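PDB 6UI5: 2-polyprenyl-6-methoxyphenol hydroxylase-like FAD-dependent oxidoreductase from Streptomyces sp. NRRL 11266, which binds flavin-adenine dinucleotide in a Rossmann-type domain and is probably a flavin-dependent oxidoreductase related to the aromatic-ring hydroxylases. Local coordinates for residues E40-A45 with A258-H263; V175-I180 with Q262-V267; F224-P229 with L348-P353. All blocks are in the same frame, centred on the assembly; numbering follows the deposited sequence.

Interaction 1. Residues E40-A45 with A258-H263; sequences EAPAMA and AHWLQH. With FAD (flavin-adenine dinucleotide), chain C.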
loop_
_atom_site.group_PDB
_atom_site.type_symbol
_atom_site.label_atom_id
_atom_site.label_comp_id
_atom_site.label_asym_id
_atom_site.label_seq_id
_atom_site.Cartn_x
_atom_site.Cartn_y
_atom_site.Cartn_z
ATOM N N GLU A 40 0.526 -18.267 -31.367
ATOM C CA GLU A 40 0.690 -17.013 -30.630
ATOM C C GLU A 40 0.227 -17.192 -29.179
ATOM O O GLU A 40 -0.741 -16.589 -28.715
ATOM C CB GLU A 40 -0.076 -15.892 -31.324
ATOM C CG GLU A 40 0.170 -15.768 -32.838
ATOM C CD GLU A 40 -0.545 -16.837 -33.652
ATOM O OE1 GLU A 40 0.151 -17.701 -34.224
ATOM O OE2 GLU A 40 -1.797 -16.828 -33.698
ATOM N N ALA A 41 0.934 -18.066 -28.463
ATOM C CA ALA A 41 0.658 -18.361 -27.061
ATOM C C ALA A 41 1.915 -18.008 -26.277
ATOM O O ALA A 41 2.775 -18.874 -26.031
ATOM C CB ALA A 41 0.261 -19.826 -26.876
ATOM N N PRO A 42 2.047 -16.756 -25.833
ATOM C CA PRO A 42 3.341 -16.289 -25.298
ATOM C C PRO A 42 3.695 -16.795 -23.906
ATOM O O PRO A 42 4.892 -16.855 -23.589
ATOM C CB PRO A 42 3.161 -14.766 -25.272
ATOM C CG PRO A 42 1.703 -14.599 -24.981
ATOM C CD PRO A 42 1.028 -15.693 -25.817
ATOM N N ALA A 43 2.709 -17.108 -23.054
ATOM C CA ALA A 43 2.974 -17.351 -21.637
ATOM C C ALA A 43 3.994 -18.466 -21.436
ATOM O O ALA A 43 3.901 -19.539 -22.044
ATOM C CB ALA A 43 1.685 -17.715 -20.894
ATOM N N MET A 44 4.957 -18.215 -20.550
ATOM C CA MET A 44 5.982 -19.193 -20.228
ATOM C C MET A 44 5.838 -19.786 -18.834
ATOM O O MET A 44 6.676 -20.598 -18.431
ATOM C CB MET A 44 7.367 -18.564 -20.367
ATOM C CG MET A 44 7.678 -18.070 -21.768
ATOM S SD MET A 44 9.455 -17.814 -21.973
ATOM C CE MET A 44 9.845 -17.098 -20.362
ATOM N N ALA A 45 4.797 -19.426 -18.093
ATOM C CA ALA A 45 4.755 -19.722 -16.670
ATOM C C ALA A 45 3.341 -20.092 -16.258
ATOM O O ALA A 45 2.350 -19.696 -16.875
ATOM C CB ALA A 45 5.235 -18.534 -15.821
ATOM N N ALA A 258 11.652 -14.873 -38.145
ATOM C CA ALA A 258 10.589 -14.665 -37.162
ATOM C C ALA A 258 9.457 -15.655 -37.420
ATOM O O ALA A 258 8.855 -15.647 -38.505
ATOM C CB ALA A 258 10.066 -13.230 -37.209
ATOM N N HIS A 259 9.174 -16.513 -36.430
ATOM C CA HIS A 259 8.070 -17.461 -36.575
ATOM C C HIS A 259 6.734 -16.756 -36.400
ATOM O O HIS A 259 5.787 -16.982 -37.162
ATOM C CB HIS A 259 8.210 -18.599 -35.565
ATOM C CG HIS A 259 9.568 -19.222 -35.550
ATOM N ND1 HIS A 259 9.985 -20.110 -36.519
ATOM C CD2 HIS A 259 10.613 -19.069 -34.702
ATOM C CE1 HIS A 259 11.225 -20.485 -36.262
ATOM N NE2 HIS A 259 11.629 -19.870 -35.164
ATOM N N TRP A 260 6.650 -15.896 -35.393
ATOM C CA TRP A 260 5.484 -15.073 -35.115
ATOM C C TRP A 260 5.917 -14.012 -34.108
ATOM O O TRP A 260 6.543 -14.336 -33.108
ATOM C CB TRP A 260 4.295 -15.904 -34.586
ATOM C CG TRP A 260 4.485 -16.459 -33.188
ATOM C CD1 TRP A 260 5.103 -17.626 -32.850
ATOM C CD2 TRP A 260 4.063 -15.854 -31.944
ATOM N NE1 TRP A 260 5.091 -17.792 -31.485
ATOM C CE2 TRP A 260 4.461 -16.721 -30.904
ATOM C CE3 TRP A 260 3.384 -14.671 -31.612
ATOM C CZ2 TRP A 260 4.208 -16.446 -29.544
ATOM C CZ3 TRP A 260 3.131 -14.391 -30.233
ATOM C CH2 TRP A 260 3.547 -15.280 -29.233
ATOM N N LEU A 261 5.607 -12.757 -34.394
ATOM C CA LEU A 261 5.754 -11.682 -33.438
ATOM C C LEU A 261 4.499 -10.819 -33.533
ATOM O O LEU A 261 3.732 -10.920 -34.494
ATOM C CB LEU A 261 7.035 -10.873 -33.686
ATOM C CG LEU A 261 8.431 -11.503 -33.714
ATOM C CD1 LEU A 261 9.462 -10.341 -33.736
ATOM C CD2 LEU A 261 8.710 -12.495 -32.545
ATOM N N GLN A 262 4.243 -10.026 -32.487
ATOM C CA GLN A 262 2.989 -9.284 -32.410
ATOM C C GLN A 262 3.198 -7.963 -31.693
ATOM O O GLN A 262 3.798 -7.943 -30.616
ATOM C CB GLN A 262 1.893 -10.075 -31.672
ATOM C CG GLN A 262 1.521 -11.440 -32.238
ATOM C CD GLN A 262 0.096 -11.512 -32.731
ATOM O OE1 GLN A 262 -0.359 -10.652 -33.514
ATOM N NE2 GLN A 262 -0.631 -12.551 -32.289
ATOM N N HIS A 263 2.666 -6.877 -32.258
ATOM C CA HIS A 263 2.431 -5.673 -31.470
ATOM C C HIS A 263 1.366 -5.941 -30.404
ATOM O O HIS A 263 0.373 -6.634 -30.656
ATOM C CB HIS A 263 1.989 -4.529 -32.367
ATOM C CG HIS A 263 3.044 -4.118 -33.342
ATOM N ND1 HIS A 263 4.309 -3.737 -32.936
ATOM C CD2 HIS A 263 3.045 -4.074 -34.698
ATOM C CE1 HIS A 263 5.040 -3.471 -34.004
ATOM N NE2 HIS A 263 4.295 -3.661 -35.082
HETATM P PA FAD C . -7.569 -15.519 -25.427
HETATM O O1A FAD C . -6.244 -16.155 -25.071
HETATM O O2A FAD C . -7.300 -14.139 -26.004
HETATM O O5B FAD C . -8.480 -16.527 -26.377
HETATM C C5B FAD C . -9.675 -16.048 -26.973
HETATM C C4B FAD C . -9.988 -16.933 -28.223
HETATM O O4B FAD C . -11.153 -16.670 -28.763
HETATM C C3B FAD C . -8.957 -16.648 -29.340
HETATM O O3B FAD C . -8.621 -17.828 -29.928
HETATM C C2B FAD C . -9.719 -15.744 -30.329
HETATM O O2B FAD C . -9.009 -15.799 -31.634
HETATM C C1B FAD C . -10.884 -16.332 -30.355
HETATM N N9A FAD C . -12.010 -15.513 -30.756
HETATM C C8A FAD C . -12.187 -14.195 -30.511
HETATM N N7A FAD C . -13.399 -13.842 -30.991
HETATM C C5A FAD C . -13.976 -14.951 -31.513
HETATM C C6A FAD C . -15.203 -15.172 -32.128
HETATM N N6A FAD C . -16.389 -14.419 -32.509
HETATM N N1A FAD C . -15.531 -16.389 -32.570
HETATM C C2A FAD C . -14.675 -17.423 -32.411
HETATM N N3A FAD C . -13.477 -17.209 -31.794
HETATM C C4A FAD C . -13.127 -15.981 -31.351
HETATM N N1 FAD C . -0.403 -15.001 -19.463
HETATM C C2 FAD C . 0.417 -15.555 -18.347
HETATM O O2 FAD C . -0.035 -16.326 -17.566
HETATM N N3 FAD C . 1.840 -15.125 -18.222
HETATM C C4 FAD C . 2.393 -14.179 -19.192
HETATM O O4 FAD C . 3.520 -13.819 -19.121
HETATM C C4X FAD C . 1.533 -13.638 -20.307
HETATM N N5 FAD C . 2.137 -12.703 -21.227
HETATM C C5X FAD C . 1.311 -12.142 -22.326
HETATM C C6 FAD C . 1.904 -11.235 -23.207
HETATM C C7 FAD C . 1.159 -10.699 -24.251
HETATM C C7M FAD C . 2.058 -9.751 -25.033
HETATM C C8 FAD C . -0.185 -11.055 -24.442
HETATM C C8M FAD C . -0.926 -10.416 -25.623
HETATM C C9 FAD C . -0.786 -11.968 -23.556
HETATM C C9A FAD C . -0.046 -12.520 -22.484
HETATM N N10 FAD C . -0.679 -13.493 -21.514
HETATM C C10 FAD C . 0.143 -14.045 -20.441
HETATM C "C1'" FAD C . -2.083 -13.897 -21.726
HETATM C "C2'" FAD C . -3.112 -13.690 -20.601
HETATM O "O2'" FAD C . -3.048 -14.689 -19.652
HETATM C "C3'" FAD C . -4.529 -13.814 -21.158
HETATM O "O3'" FAD C . -5.391 -13.349 -20.168
HETATM C "C4'" FAD C . -4.994 -15.245 -21.497
HETATM O "O4'" FAD C . -4.209 -15.895 -22.456
HETATM C "C5'" FAD C . -6.389 -15.036 -22.099
HETATM O "O5'" FAD C . -7.126 -16.227 -22.091
HETATM P P FAD C . -8.620 -16.287 -22.794
HETATM O O1P FAD C . -8.901 -17.710 -23.217
HETATM O O2P FAD C . -9.732 -15.701 -21.945
HETATM O O3P FAD C . -8.513 -15.269 -24.092
#

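Interaction 2. Residues V175-I180 with Q262-V267; sequences VIVRGI and QHYSIV. With FAD (flavin-adenine dinucleotide), chain C.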
loop_
_atom_site.group_PDB
_atom_site.type_symbol
_atom_site.label_atom_id
_atom_site.label_comp_id
_atom_site.label_asym_id
_atom_site.label_seq_id
_atom_site.Cartn_x
_atom_site.Cartn_y
_atom_site.Cartn_z
ATOM N N VAL A 175 -0.936 5.090 -17.887
ATOM C CA VAL A 175 0.068 4.913 -18.918
ATOM C C VAL A 175 -0.379 3.747 -19.786
ATOM O O VAL A 175 -1.073 2.830 -19.319
ATOM C CB VAL A 175 1.468 4.686 -18.301
ATOM C CG1 VAL A 175 1.478 3.408 -17.454
ATOM C CG2 VAL A 175 2.553 4.659 -19.416
ATOM N N ILE A 176 -0.014 3.804 -21.063
ATOM C CA ILE A 176 -0.309 2.731 -22.007
ATOM C C ILE A 176 0.972 1.938 -22.233
ATOM O O ILE A 176 1.934 2.448 -22.816
ATOM C CB ILE A 176 -0.871 3.262 -23.333
ATOM C CG1 ILE A 176 -2.127 4.103 -23.096
ATOM C CG2 ILE A 176 -1.205 2.093 -24.223
ATOM C CD1 ILE A 176 -3.154 3.450 -22.136
ATOM N N VAL A 177 0.991 0.690 -21.774
ATOM C CA VAL A 177 2.151 -0.176 -21.969
ATOM C C VAL A 177 2.077 -0.825 -23.345
ATOM O O VAL A 177 1.039 -1.379 -23.736
ATOM C CB VAL A 177 2.232 -1.239 -20.871
ATOM C CG1 VAL A 177 3.445 -2.139 -21.095
ATOM C CG2 VAL A 177 2.294 -0.569 -19.518
ATOM N N ARG A 178 3.198 -0.801 -24.063
ATOM C CA ARG A 178 3.296 -1.294 -25.432
ATOM C C ARG A 178 4.535 -2.161 -25.570
ATOM O O ARG A 178 5.556 -1.931 -24.910
ATOM C CB ARG A 178 3.416 -0.154 -26.433
ATOM C CG ARG A 178 4.685 0.635 -26.164
ATOM C CD ARG A 178 4.403 1.853 -25.350
ATOM N NE ARG A 178 3.713 2.798 -26.199
ATOM C CZ ARG A 178 2.751 3.603 -25.797
ATOM N NH1 ARG A 178 2.334 3.596 -24.532
ATOM N NH2 ARG A 178 2.191 4.420 -26.676
ATOM N N GLY A 179 4.460 -3.125 -26.466
ATOM C CA GLY A 179 5.654 -3.855 -26.817
ATOM C C GLY A 179 5.407 -4.787 -27.975
ATOM O O GLY A 179 4.431 -4.651 -28.713
ATOM N N ILE A 180 6.315 -5.739 -28.136
ATOM C CA ILE A 180 6.064 -6.865 -29.013
ATOM C C ILE A 180 6.528 -8.117 -28.293
ATOM O O ILE A 180 7.259 -8.061 -27.301
ATOM C CB ILE A 180 6.728 -6.747 -30.424
ATOM C CG1 ILE A 180 8.230 -6.950 -30.336
ATOM C CG2 ILE A 180 6.368 -5.422 -31.114
ATOM C CD1 ILE A 180 8.665 -8.285 -30.846
ATOM N N GLN A 262 4.243 -10.026 -32.487
ATOM C CA GLN A 262 2.989 -9.284 -32.410
ATOM C C GLN A 262 3.198 -7.963 -31.693
ATOM O O GLN A 262 3.798 -7.943 -30.616
ATOM C CB GLN A 262 1.893 -10.075 -31.672
ATOM C CG GLN A 262 1.521 -11.440 -32.238
ATOM C CD GLN A 262 0.096 -11.512 -32.731
ATOM O OE1 GLN A 262 -0.359 -10.652 -33.514
ATOM N NE2 GLN A 262 -0.631 -12.551 -32.289
ATOM N N HIS A 263 2.666 -6.877 -32.258
ATOM C CA HIS A 263 2.431 -5.673 -31.470
ATOM C C HIS A 263 1.366 -5.941 -30.404
ATOM O O HIS A 263 0.373 -6.634 -30.656
ATOM C CB HIS A 263 1.989 -4.529 -32.367
ATOM C CG HIS A 263 3.044 -4.118 -33.342
ATOM N ND1 HIS A 263 4.309 -3.737 -32.936
ATOM C CD2 HIS A 263 3.045 -4.074 -34.698
ATOM C CE1 HIS A 263 5.040 -3.471 -34.004
ATOM N NE2 HIS A 263 4.295 -3.661 -35.082
ATOM N N TYR A 264 1.576 -5.415 -29.197
ATOM C CA TYR A 264 0.548 -5.459 -28.158
ATOM C C TYR A 264 0.514 -4.121 -27.429
ATOM O O TYR A 264 1.550 -3.474 -27.244
ATOM C CB TYR A 264 0.788 -6.610 -27.171
ATOM C CG TYR A 264 1.838 -6.304 -26.116
ATOM C CD1 TYR A 264 1.496 -5.645 -24.938
ATOM C CD2 TYR A 264 3.167 -6.670 -26.300
ATOM C CE1 TYR A 264 2.443 -5.346 -23.985
ATOM C CE2 TYR A 264 4.126 -6.385 -25.335
ATOM C CZ TYR A 264 3.755 -5.717 -24.182
ATOM O OH TYR A 264 4.684 -5.408 -23.206
ATOM N N SER A 265 -0.687 -3.704 -27.016
ATOM C CA SER A 265 -0.824 -2.604 -26.070
ATOM C C SER A 265 -1.615 -3.149 -24.886
ATOM O O SER A 265 -2.305 -4.159 -25.006
ATOM C CB SER A 265 -1.527 -1.331 -26.679
ATOM O OG SER A 265 -2.768 -1.634 -27.300
ATOM N N ILE A 266 -1.496 -2.507 -23.729
ATOM C CA ILE A 266 -2.134 -3.006 -22.505
ATOM C C ILE A 266 -3.099 -1.959 -22.001
ATOM O O ILE A 266 -2.699 -0.815 -21.751
ATOM C CB ILE A 266 -1.116 -3.342 -21.409
ATOM C CG1 ILE A 266 -0.375 -4.625 -21.756
ATOM C CG2 ILE A 266 -1.826 -3.462 -20.029
ATOM C CD1 ILE A 266 -1.300 -5.840 -21.859
ATOM N N VAL A 267 -4.351 -2.358 -21.801
ATOM C CA VAL A 267 -5.274 -1.601 -20.966
ATOM C C VAL A 267 -5.738 -2.499 -19.830
ATOM O O VAL A 267 -5.538 -3.709 -19.853
ATOM C CB VAL A 267 -6.476 -1.069 -21.748
ATOM C CG1 VAL A 267 -6.043 0.120 -22.641
ATOM C CG2 VAL A 267 -7.087 -2.205 -22.540
HETATM P PA FAD C . -7.569 -15.519 -25.427
HETATM O O1A FAD C . -6.244 -16.155 -25.071
HETATM O O2A FAD C . -7.300 -14.139 -26.004
HETATM O O5B FAD C . -8.480 -16.527 -26.377
HETATM C C5B FAD C . -9.675 -16.048 -26.973
HETATM C C4B FAD C . -9.988 -16.933 -28.223
HETATM O O4B FAD C . -11.153 -16.670 -28.763
HETATM C C3B FAD C . -8.957 -16.648 -29.340
HETATM O O3B FAD C . -8.621 -17.828 -29.928
HETATM C C2B FAD C . -9.719 -15.744 -30.329
HETATM O O2B FAD C . -9.009 -15.799 -31.634
HETATM C C1B FAD C . -10.884 -16.332 -30.355
HETATM N N9A FAD C . -12.010 -15.513 -30.756
HETATM C C8A FAD C . -12.187 -14.195 -30.511
HETATM N N7A FAD C . -13.399 -13.842 -30.991
HETATM C C5A FAD C . -13.976 -14.951 -31.513
HETATM C C6A FAD C . -15.203 -15.172 -32.128
HETATM N N6A FAD C . -16.389 -14.419 -32.509
HETATM N N1A FAD C . -15.531 -16.389 -32.570
HETATM C C2A FAD C . -14.675 -17.423 -32.411
HETATM N N3A FAD C . -13.477 -17.209 -31.794
HETATM C C4A FAD C . -13.127 -15.981 -31.351
HETATM N N1 FAD C . -0.403 -15.001 -19.463
HETATM C C2 FAD C . 0.417 -15.555 -18.347
HETATM O O2 FAD C . -0.035 -16.326 -17.566
HETATM N N3 FAD C . 1.840 -15.125 -18.222
HETATM C C4 FAD C . 2.393 -14.179 -19.192
HETATM O O4 FAD C . 3.520 -13.819 -19.121
HETATM C C4X FAD C . 1.533 -13.638 -20.307
HETATM N N5 FAD C . 2.137 -12.703 -21.227
HETATM C C5X FAD C . 1.311 -12.142 -22.326
HETATM C C6 FAD C . 1.904 -11.235 -23.207
HETATM C C7 FAD C . 1.159 -10.699 -24.251
HETATM C C7M FAD C . 2.058 -9.751 -25.033
HETATM C C8 FAD C . -0.185 -11.055 -24.442
HETATM C C8M FAD C . -0.926 -10.416 -25.623
HETATM C C9 FAD C . -0.786 -11.968 -23.556
HETATM C C9A FAD C . -0.046 -12.520 -22.484
HETATM N N10 FAD C . -0.679 -13.493 -21.514
HETATM C C10 FAD C . 0.143 -14.045 -20.441
HETATM C "C1'" FAD C . -2.083 -13.897 -21.726
HETATM C "C2'" FAD C . -3.112 -13.690 -20.601
HETATM O "O2'" FAD C . -3.048 -14.689 -19.652
HETATM C "C3'" FAD C . -4.529 -13.814 -21.158
HETATM O "O3'" FAD C . -5.391 -13.349 -20.168
HETATM C "C4'" FAD C . -4.994 -15.245 -21.497
HETATM O "O4'" FAD C . -4.209 -15.895 -22.456
HETATM C "C5'" FAD C . -6.389 -15.036 -22.099
HETATM O "O5'" FAD C . -7.126 -16.227 -22.091
HETATM P P FAD C . -8.620 -16.287 -22.794
HETATM O O1P FAD C . -8.901 -17.710 -23.217
HETATM O O2P FAD C . -9.732 -15.701 -21.945
HETATM O O3P FAD C . -8.513 -15.269 -24.092
#

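Interaction 3. Residues F224-P229 with L348-P353; sequences FSTEPP and LLYPRP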
loop_
_atom_site.group_PDB
_atom_site.type_symbol
_atom_site.label_atom_id
_atom_site.label_comp_id
_atom_site.label_asym_id
_atom_site.label_seq_id
_atom_site.Cartn_x
_atom_site.Cartn_y
_atom_site.Cartn_z
ATOM N N PHE A 224 6.964 2.002 -21.414
ATOM C CA PHE A 224 6.044 2.948 -20.812
ATOM C C PHE A 224 6.184 4.272 -21.544
ATOM O O PHE A 224 7.293 4.811 -21.654
ATOM C CB PHE A 224 6.309 3.120 -19.308
ATOM C CG PHE A 224 6.017 1.888 -18.486
ATOM C CD1 PHE A 224 4.746 1.656 -17.985
ATOM C CD2 PHE A 224 7.015 0.972 -18.197
ATOM C CE1 PHE A 224 4.482 0.535 -17.208
ATOM C CE2 PHE A 224 6.752 -0.152 -17.430
ATOM C CZ PHE A 224 5.488 -0.370 -16.942
ATOM N N SER A 225 5.062 4.802 -22.027
ATOM C CA SER A 225 5.080 6.137 -22.607
ATOM C C SER A 225 3.717 6.790 -22.425
ATOM O O SER A 225 2.688 6.109 -22.370
ATOM C CB SER A 225 5.446 6.114 -24.099
ATOM O OG SER A 225 5.119 7.358 -24.705
ATOM N N THR A 226 3.725 8.115 -22.364
ATOM C CA THR A 226 2.526 8.945 -22.276
ATOM C C THR A 226 1.982 9.381 -23.645
ATOM O O THR A 226 1.570 10.534 -23.768
ATOM C CB THR A 226 2.860 10.156 -21.408
ATOM O OG1 THR A 226 1.829 11.146 -21.520
ATOM C CG2 THR A 226 4.191 10.755 -21.859
ATOM N N GLU A 227 1.956 8.539 -24.681
ATOM C CA GLU A 227 1.394 8.943 -25.966
ATOM C C GLU A 227 1.203 7.689 -26.824
ATOM O O GLU A 227 1.967 6.728 -26.666
ATOM C CB GLU A 227 2.305 9.990 -26.655
ATOM C CG GLU A 227 1.708 10.510 -27.963
ATOM C CD GLU A 227 1.797 12.016 -28.220
ATOM O OE1 GLU A 227 2.137 12.391 -29.351
ATOM O OE2 GLU A 227 1.480 12.827 -27.327
ATOM N N PRO A 228 0.184 7.653 -27.719
ATOM C CA PRO A 228 -0.342 6.353 -28.170
ATOM C C PRO A 228 0.688 5.481 -28.857
ATOM O O PRO A 228 1.694 5.975 -29.399
ATOM C CB PRO A 228 -1.457 6.755 -29.157
ATOM C CG PRO A 228 -1.955 8.012 -28.671
ATOM C CD PRO A 228 -0.824 8.704 -27.970
ATOM N N PRO A 229 0.453 4.160 -28.891
ATOM C CA PRO A 229 1.406 3.238 -29.514
ATOM C C PRO A 229 1.564 3.525 -30.996
ATOM O O PRO A 229 0.589 3.760 -31.707
ATOM C CB PRO A 229 0.767 1.865 -29.275
ATOM C CG PRO A 229 -0.176 2.068 -28.137
ATOM C CD PRO A 229 -0.707 3.444 -28.336
ATOM N N LEU A 348 4.925 0.964 -9.073
ATOM C CA LEU A 348 6.302 0.964 -8.592
ATOM C C LEU A 348 7.311 1.089 -9.727
ATOM O O LEU A 348 8.523 1.065 -9.473
ATOM C CB LEU A 348 6.603 -0.300 -7.775
ATOM C CG LEU A 348 5.858 -0.475 -6.450
ATOM C CD1 LEU A 348 4.447 -0.893 -6.674
ATOM C CD2 LEU A 348 6.557 -1.474 -5.530
ATOM N N LEU A 349 6.840 1.229 -10.964
ATOM C CA LEU A 349 7.703 1.333 -12.123
ATOM C C LEU A 349 7.614 2.688 -12.800
ATOM O O LEU A 349 8.638 3.294 -13.128
ATOM C CB LEU A 349 7.343 0.216 -13.109
ATOM C CG LEU A 349 7.708 -1.146 -12.537
ATOM C CD1 LEU A 349 7.164 -2.234 -13.423
ATOM C CD2 LEU A 349 9.221 -1.241 -12.430
ATOM N N TYR A 350 6.410 3.194 -12.995
ATOM C CA TYR A 350 6.237 4.349 -13.836
ATOM C C TYR A 350 5.002 5.141 -13.429
ATOM O O TYR A 350 3.994 4.566 -13.076
ATOM C CB TYR A 350 6.142 3.891 -15.298
ATOM C CG TYR A 350 5.972 5.012 -16.298
ATOM C CD1 TYR A 350 7.080 5.631 -16.882
ATOM C CD2 TYR A 350 4.707 5.457 -16.661
ATOM C CE1 TYR A 350 6.925 6.658 -17.798
ATOM C CE2 TYR A 350 4.547 6.490 -17.558
ATOM C CZ TYR A 350 5.652 7.082 -18.133
ATOM O OH TYR A 350 5.470 8.107 -19.037
ATOM N N PRO A 351 5.062 6.474 -13.521
ATOM C CA PRO A 351 6.245 7.266 -13.879
ATOM C C PRO A 351 7.229 7.269 -12.735
ATOM O O PRO A 351 6.882 6.832 -11.626
ATOM C CB PRO A 351 5.687 8.663 -14.133
ATOM C CG PRO A 351 4.367 8.692 -13.454
ATOM C CD PRO A 351 3.838 7.287 -13.469
ATOM N N ARG A 352 8.451 7.723 -12.979
ATOM C CA ARG A 352 9.480 7.538 -11.966
ATOM C C ARG A 352 9.248 8.373 -10.707
ATOM O O ARG A 352 9.713 7.941 -9.643
ATOM C CB ARG A 352 10.874 7.790 -12.556
ATOM C CG ARG A 352 11.532 9.059 -12.088
ATOM C CD ARG A 352 12.968 9.162 -12.592
ATOM N NE ARG A 352 13.019 9.551 -14.000
ATOM C CZ ARG A 352 13.308 8.718 -15.000
ATOM N NH1 ARG A 352 13.588 7.438 -14.749
ATOM N NH2 ARG A 352 13.317 9.162 -16.255
ATOM N N PRO A 353 8.603 9.553 -10.743
ATOM C CA PRO A 353 8.248 10.214 -9.460
ATOM C C PRO A 353 7.324 9.387 -8.564
ATOM O O PRO A 353 7.562 9.259 -7.346
ATOM C CB PRO A 353 7.567 11.515 -9.913
ATOM C CG PRO A 353 7.249 11.312 -11.384
ATOM C CD PRO A 353 8.332 10.436 -11.894
#

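Interaction 1. Residues E40-A45 with A258-H263
Glu-40 lies over one face of the Trp-260 indole, and its alpha carbon, not its carboxylate, sits above the ring. Glu-40 CA stands 3.4 Å from the centroid of the six-membered ring of Trp-260 and 5° off the ring normal, which meets the definition of a CH-pi contact. The first torsion brings the indole there: Trp-260 CG lies between its backbone N and carbonyl carbon (chi1 70°), sending the benzo half toward residues 40-42. In Glu-40, CG is anti to the carbonyl carbon and the chain bends at chi2, so the methylenes stay close to the CE3 side of the benzo ring, with Glu-40 CG 3.6 Å from Trp-260 CE3. The ring is met by CA, CB and CG of Glu-40; the carboxylate plane stands 75° from the indole.

Gln-262, two residues further along the strand, comes in beside the indole. Its CG lies at the ring edge, in plane, and a bend at chi2 carries Gln-262 NE2 to 3.4 Å from Glu-40 CG, a van der Waals approach to a methylene. No hydrogen bond joins the two segments.

Pro-42 faces both ways: its CB is 4.0 Å from Trp-260 CH2, while Pro-42 CG rests 3.6 Å from C5X of the FAD isoalloxazine. Ala-43 CB continues along the cofactor, 3.6 Å from FAD C2. The loop thus forms part of the FAD pocket and is backed by Trp-260 on the side of the strand.

This loop connects strand 28-31 to helix 48-55, and Gln-97, at the start of helix 97-110, accepts a hydrogen bond from Ala-43 N. Strand 257-271 is paired here with strand 176-185, through backbone bonds of Trp-260 to Asp-183 and Gln-262 to Val-181.

Interaction 2. Residues V175-I180 with Q262-V267
Strands 176-180 and 262-266 run antiparallel, their axes 4.7 Å apart at closest and 163° between their directions, and the most regular bonding and close ring packing are at Gly-179 and Tyr-264. This hydrogen-bonded pair is closed by Gly-179 N to Tyr-264 O at 3.0 Å, nearly straight (161°), and by Tyr-264 N to Gly-179 O at the same length, with the donor above the carbonyl plane. Tyr-264 CG lies between its backbone N and carbonyl carbon, which folds the ring across the partner strand; glycine, lacking a side chain, lets Tyr-264 CE2 come within 3.3 Å of Gly-179 CA. Gly-179 N lies over one ring face, and the flavin methyl C7M covers the opposite one, 3.5 Å from Tyr-264 CD2. The ring is thus held between backbone and cofactor, with its hydroxyl bonded to Ser-221 O.

Packing loosens toward Ile-176, whose CD1 only reaches Val-267 CG1 at 4.4 Å. The partly exposed Arg-178, Ser-265 and His-263 share the other sheet face with Ile-180. Among them Ile-180 CG2 lies close to His-263 ND1 (3.2 Å), while Ser-265 OG is bonded to Asp-233 and His-263 NE2 to Gln-240.

Strand 176-185 lies between strands 257-271 and 216-225 of the antiparallel sheet, and Tyr-264 meets Phe-220 and Ala-222 of the latter.

Interaction 3. Residues F224-P229 with L348-P353
The Phe-224 and Tyr-350 side chains run antiparallel alongside each other, so that each beta carbon comes to rest on the other's ring. Their planes are inclined by 16°, yet the centroids of the Phe-224 and Tyr-350 rings are 5.3 Å apart, with little overlap of the rings; the contact is therefore better read as a reciprocal pair of CH-pi interactions than as a stack. Phe-224 CB is the closer member, 3.6 Å from the centroid of the Tyr-350 ring and over its face. Tyr-350 CB returns the contact, 4.0 Å from the Phe-224 centroid and offset toward the rim.

The first torsions set up this exchange. Tyr-350 CG is anti to its backbone N (chi1 -179°), so the ring extends toward strand 216-225, whereas Phe-224 CG is anti to its carbonyl carbon (chi1 -67°) and its ring points back toward Leu-349. There Phe-224 CZ meets Leu-349 CB at 4.3 Å.

On the opposite face of the tyrosine ring lies Pro-351 CB, 4.0 Å above the plane and over its centre. The peptide before Pro-351 is cis, an aromatic-proline geometry that brings the pyrrolidine back onto the preceding ring, which is thus enclosed between Phe-224 and Pro-351. Pro-351 also holds the N-cap position of helix 352-365, whose first residues, Arg-352 and Pro-353, pack on Asp-172 of the second subunit.

At the far end, the Tyr-350 and Thr-226 side chains cross at about a right angle, with Tyr-350 OH 3.8 Å from Thr-226 N. No hydrogen bond joins the segments. Phe-224 N is bonded to Asp-205 and Tyr-350 O to Trp-174 NE1. The strand end and the turn before the helix are joined by dispersion and CH-pi contact, which depend on shape more than polar pairing.

In the fold
Interactions 1 and 2 share Gln-262 and His-263 on strand 257-271 and touch through Leu-261 CD1 and Ile-180 CD1, 3.6 Å apart. Both are partly buried and both reach FAD, but only interaction 2 has hydrogen bonds between its segments, as neighbouring strands require; interaction 1 sets a loop on the sheet by aromatic and aliphatic packing. Interaction 3 is a surface contact farther out, with the side chain of Phe-224 about 13 Å from FAD, and it too relies on an aromatic face. Its link to interaction 2 runs through the adjoining strands 176-185 and 216-225, where Val-175 packs against Tyr-350. Interaction 3 alone comes near the second subunit.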